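Local coordinates for protein Alpha/beta hydrolase (Streptomyces albidoflavus, PDB 6KSU) that probably catalyses head-to-tail macrolactamization of non-ribosomal peptides, coupling residues of opposite chirality, as a stand-alone cyclase of the penicillin-binding-protein and beta-lactamase type, at residues 435-439 against 440-444; 460-464 against 465-469. All blocks are in the same frame, centred on the assembly; numbering follows the deposited sequence.

Both contacts are local and lie in the C-terminal antiparallel barrel: interaction 1 is the loop joining strands 432-437 and 445-451, interaction 2 the hairpin of strands 458-463 and 466-470. Their centres are 18 Å apart and their nearest atoms about 7 Å, without touching; strand 445-451 lies between them in the sheet. Interaction 1 is the more superficial, 25 Å from the chain centre, and relies on one turn bond, an ST turn at a serine and side-chain contacts with an alanine methyl and a proline ring. Interaction 2, at 16 Å, is largely buried, paired strand to strand by four backbone bonds, and its arginine reaches an SxxK-like site, probably the active site.

Interaction 1: residues 435-439 against 440-444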
loop_
_atom_site.group_PDB
_atom_site.type_symbol
_atom_site.label_atom_id
_atom_site.label_comp_id
_atom_site.label_asym_id
_atom_site.label_seq_id
_atom_site.Cartn_x
_atom_site.Cartn_y
_atom_site.Cartn_z
ATOM N N ALA A 435 11.400 10.072 18.027
ATOM C CA ALA A 435 10.921 9.598 19.323
ATOM C C ALA A 435 11.634 8.285 19.626
ATOM O O ALA A 435 11.444 7.298 18.907
ATOM C CB ALA A 435 9.405 9.402 19.316
ATOM N N ARG A 436 12.459 8.266 20.665
ATOM C CA ARG A 436 13.172 7.047 21.036
ATOM C C ARG A 436 12.417 6.359 22.163
ATOM O O ARG A 436 12.078 6.998 23.160
ATOM C CB ARG A 436 14.622 7.318 21.443
ATOM C CG ARG A 436 15.423 6.007 21.746
ATOM C CD ARG A 436 16.373 5.497 20.611
ATOM N NE ARG A 436 15.883 4.285 19.933
ATOM C CZ ARG A 436 16.627 3.483 19.167
ATOM N NH1 ARG A 436 17.913 3.729 18.979
ATOM N NH2 ARG A 436 16.088 2.419 18.608
ATOM N N SER A 437 12.137 5.064 21.993
ATOM C CA SER A 437 11.324 4.335 22.961
ATOM C C SER A 437 12.110 3.966 24.198
ATOM O O SER A 437 13.303 3.664 24.125
ATOM C CB SER A 437 10.771 3.046 22.389
ATOM O OG SER A 437 9.986 2.448 23.405
ATOM N N GLY A 438 11.421 3.979 25.345
ATOM C CA GLY A 438 12.045 3.555 26.585
ATOM C C GLY A 438 12.164 2.052 26.726
ATOM O O GLY A 438 12.900 1.576 27.592
ATOM N N GLU A 439 11.440 1.300 25.898
ATOM C CA GLU A 439 11.603 -0.141 25.809
ATOM C C GLU A 439 12.346 -0.493 24.525
ATOM O O GLU A 439 11.862 -0.161 23.428
ATOM C CB GLU A 439 10.244 -0.837 25.858
ATOM C CG GLU A 439 9.186 -0.320 24.879
ATOM C CD GLU A 439 7.826 -0.965 25.093
ATOM O OE1 GLU A 439 7.090 -0.581 26.031
ATOM O OE2 GLU A 439 7.502 -1.890 24.339
ATOM N N PRO A 440 13.503 -1.170 24.613
ATOM C CA PRO A 440 14.333 -1.416 23.413
ATOM C C PRO A 440 13.709 -2.359 22.393
ATOM O O PRO A 440 14.165 -2.396 21.241
ATOM C CB PRO A 440 15.612 -2.027 24.003
ATOM C CG PRO A 440 15.130 -2.705 25.273
ATOM C CD PRO A 440 14.082 -1.787 25.822
ATOM N N GLY A 441 12.712 -3.142 22.769
ATOM C CA GLY A 441 12.108 -3.916 21.708
ATOM C C GLY A 441 11.073 -3.162 20.902
ATOM O O GLY A 441 10.361 -3.755 20.089
ATOM N N ALA A 442 10.928 -1.861 21.112
ATOM C CA ALA A 442 9.936 -1.121 20.355
ATOM C C ALA A 442 10.623 -0.243 19.319
ATOM O O ALA A 442 11.768 0.174 19.492
ATOM C CB ALA A 442 9.046 -0.293 21.281
ATOM N N LEU A 443 9.903 0.030 18.220
ATOM C CA LEU A 443 10.662 0.812 17.257
ATOM C C LEU A 443 10.573 2.305 17.569
ATOM O O LEU A 443 9.544 2.788 18.064
ATOM C CB LEU A 443 10.146 0.555 15.861
ATOM C CG LEU A 443 10.110 -0.917 15.453
ATOM C CD1 LEU A 443 9.159 -1.123 14.264
ATOM C CD2 LEU A 443 11.528 -1.421 15.151
ATOM N N PRO A 444 11.646 3.046 17.302
ATOM C CA PRO A 444 11.573 4.508 17.403
ATOM C C PRO A 444 10.755 5.072 16.253
ATOM O O PRO A 444 10.516 4.402 15.248
ATOM C CB PRO A 444 13.040 4.952 17.320
ATOM C CG PRO A 444 13.708 3.847 16.534
ATOM C CD PRO A 444 12.978 2.579 16.888
#
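A442 and E439 close the tight end of this loop, a type I beta turn running from E439 to A442. The amide N of A442 donates to O of E439 at 3.0 Å, reaching it from above the carbonyl plane, 43° out of it. CB of A442 points into the bend and is touched by two side chains. CG of E439 lies 3.6 Å from CB of A442, and OG of S437 also comes within 3.6 Å of that methyl. The serine hydroxyl has a second task: N of E439 donates to OG of S437 over 3.1 Å, an ST turn that fixes the chain as it leaves the strand. With OG of S437 anti to the backbone N (chi1 -179°), the hydroxyl swings beside its own carbonyl carbon and forward to that amide. The carboxylate of E439 is held by S421, whose OG is hydrogen-bonded to OE1. At the base of the loop the chain also closes in, O of A435 lying 3.2 Å from CA of P444.

The outer side, by contrast, is looser and more exposed. R436 and P444 lie side by side and point the same way, the guanidinium slanting past the proline ring with NH2 of R436 3.5 Å from CG of P444. Bends at chi2 and chi3 of R436 bring the group back along the ring.

The loop links neighbouring antiparallel strands 432-437 and 445-451 of the barrel. A435 bonds through its backbone to I445, R436 to R424 and G438 to D422, while the side chains of A435 and S437 rest on Y423 of strand 420-427.

Interaction 2: residues 460-464 against 465-469; sequences LLQYG and GRAMH
Y463 and R466 bracket the type I' turn of a beta hairpin, with G464 and G465 at its corner, both at positive phi. Reciprocal backbone bonds join them: N of Y463 to O of R466 (3.1 Å) and N of R466 to O of Y463 (3.0 Å). L461 and M468 form the next hydrogen-bonded pair.

From the strand, the side chain of M468 starts with CB 3.8 Å from O of L461. CG, anti to the carbonyl carbon (chi1 -46°), stays near that oxygen and meets CD2 of L461 at 4.2 Å. SD then reaches CE2 of Y463 at 3.9 Å, a Met-aromatic contact near the plane of the ring, at its edge. Beyond the sulfur the chain bends away, and the M468 side chain rests on Y396 of strand 394-398. At the turn's end, NH1 of R466 makes a weak bond to O of G464, edge-on and in the guanidinium plane, while NE is salt-bridged to D140. On the opposite face, CD1 of L460 packs on CB of A467.

Strand 458-463 continues the barrel beside 445-451, where OE1 of Q462 accepts from R448; strand 466-470 meets 394-398 through H469 and A397, and R466 touches Y174 of the putative active site.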
loop_
_atom_site.group_PDB
_atom_site.type_symbol
_atom_site.label_atom_id
_atom_site.label_comp_id
_atom_site.label_asym_id
_atom_site.label_seq_id
_atom_site.Cartn_x
_atom_site.Cartn_y
_atom_site.Cartn_z
ATOM N N LEU A 460 -0.454 19.268 12.665
ATOM C CA LEU A 460 -0.341 17.867 12.291
ATOM C C LEU A 460 0.975 17.276 12.758
ATOM O O LEU A 460 2.017 17.939 12.743
ATOM C CB LEU A 460 -0.435 17.671 10.772
ATOM C CG LEU A 460 -1.839 17.795 10.220
ATOM C CD1 LEU A 460 -1.828 17.357 8.763
ATOM C CD2 LEU A 460 -2.765 16.942 11.074
ATOM N N LEU A 461 0.904 16.013 13.149
ATOM C CA LEU A 461 2.049 15.129 13.267
ATOM C C LEU A 461 1.896 14.041 12.207
ATOM O O LEU A 461 0.833 13.413 12.113
ATOM C CB LEU A 461 2.081 14.551 14.690
ATOM C CG LEU A 461 3.033 13.495 15.241
ATOM C CD1 LEU A 461 3.003 13.579 16.780
ATOM C CD2 LEU A 461 2.745 12.054 14.741
ATOM N N GLN A 462 2.925 13.832 11.377
ATOM C CA GLN A 462 2.874 12.689 10.480
ATOM C C GLN A 462 4.154 11.859 10.555
ATOM O O GLN A 462 5.255 12.384 10.747
ATOM C CB GLN A 462 2.533 13.103 9.019
ATOM C CG GLN A 462 3.511 13.969 8.300
ATOM C CD GLN A 462 3.005 14.405 6.930
ATOM O OE1 GLN A 462 3.740 15.026 6.176
ATOM N NE2 GLN A 462 1.748 14.079 6.605
ATOM N N TYR A 463 3.965 10.541 10.422
ATOM C CA TYR A 463 4.997 9.503 10.413
ATOM C C TYR A 463 4.395 8.241 9.815
ATOM O O TYR A 463 3.192 8.003 9.941
ATOM C CB TYR A 463 5.527 9.186 11.824
ATOM C CG TYR A 463 4.597 8.338 12.692
ATOM C CD1 TYR A 463 4.812 6.964 12.843
ATOM C CD2 TYR A 463 3.519 8.909 13.374
ATOM C CE1 TYR A 463 3.986 6.183 13.651
ATOM C CE2 TYR A 463 2.669 8.132 14.178
ATOM C CZ TYR A 463 2.920 6.762 14.312
ATOM O OH TYR A 463 2.110 5.962 15.096
ATOM N N GLY A 464 5.248 7.410 9.214
ATOM C CA GLY A 464 4.757 6.229 8.501
ATOM C C GLY A 464 3.679 6.556 7.473
ATOM O O GLY A 464 2.791 5.743 7.214
ATOM N N GLY A 465 3.723 7.763 6.907
ATOM C CA GLY A 465 2.738 8.217 5.942
ATOM C C GLY A 465 1.343 8.460 6.480
ATOM O O GLY A 465 0.449 8.764 5.691
ATOM N N ARG A 466 1.107 8.339 7.787
ATOM C CA ARG A 466 -0.174 8.742 8.352
ATOM C C ARG A 466 -0.050 10.120 8.996
ATOM O O ARG A 466 1.015 10.489 9.489
ATOM C CB ARG A 466 -0.668 7.739 9.400
ATOM C CG ARG A 466 -1.521 6.621 8.808
ATOM C CD ARG A 466 -0.636 5.522 8.221
ATOM N NE ARG A 466 -1.357 4.271 8.009
ATOM C CZ ARG A 466 -0.858 3.235 7.339
ATOM N NH1 ARG A 466 0.371 3.328 6.834
ATOM N NH2 ARG A 466 -1.584 2.120 7.164
ATOM N N ALA A 467 -1.150 10.883 8.964
ATOM C CA ALA A 467 -1.290 12.123 9.711
ATOM C C ALA A 467 -2.104 11.851 10.969
ATOM O O ALA A 467 -2.932 10.941 11.021
ATOM C CB ALA A 467 -1.982 13.229 8.889
ATOM N N MET A 468 -1.845 12.640 11.997
ATOM C CA MET A 468 -2.637 12.601 13.217
ATOM C C MET A 468 -3.026 14.025 13.555
ATOM O O MET A 468 -2.162 14.901 13.611
ATOM C CB MET A 468 -1.848 11.948 14.355
ATOM C CG MET A 468 -1.162 10.663 13.900
ATOM S SD MET A 468 -0.868 9.394 15.129
ATOM C CE MET A 468 -2.358 9.416 16.097
ATOM N N HIS A 469 -4.314 14.245 13.800
ATOM C CA HIS A 469 -4.847 15.580 14.016
ATOM C C HIS A 469 -4.701 16.024 15.473
ATOM O O HIS A 469 -5.220 15.373 16.380
ATOM C CB HIS A 469 -6.324 15.609 13.615
ATOM C CG HIS A 469 -6.896 16.986 13.540
ATOM N ND1 HIS A 469 -8.254 17.228 13.532
ATOM C CD2 HIS A 469 -6.295 18.199 13.462
ATOM C CE1 HIS A 469 -8.464 18.533 13.452
ATOM N NE2 HIS A 469 -7.292 19.143 13.411
#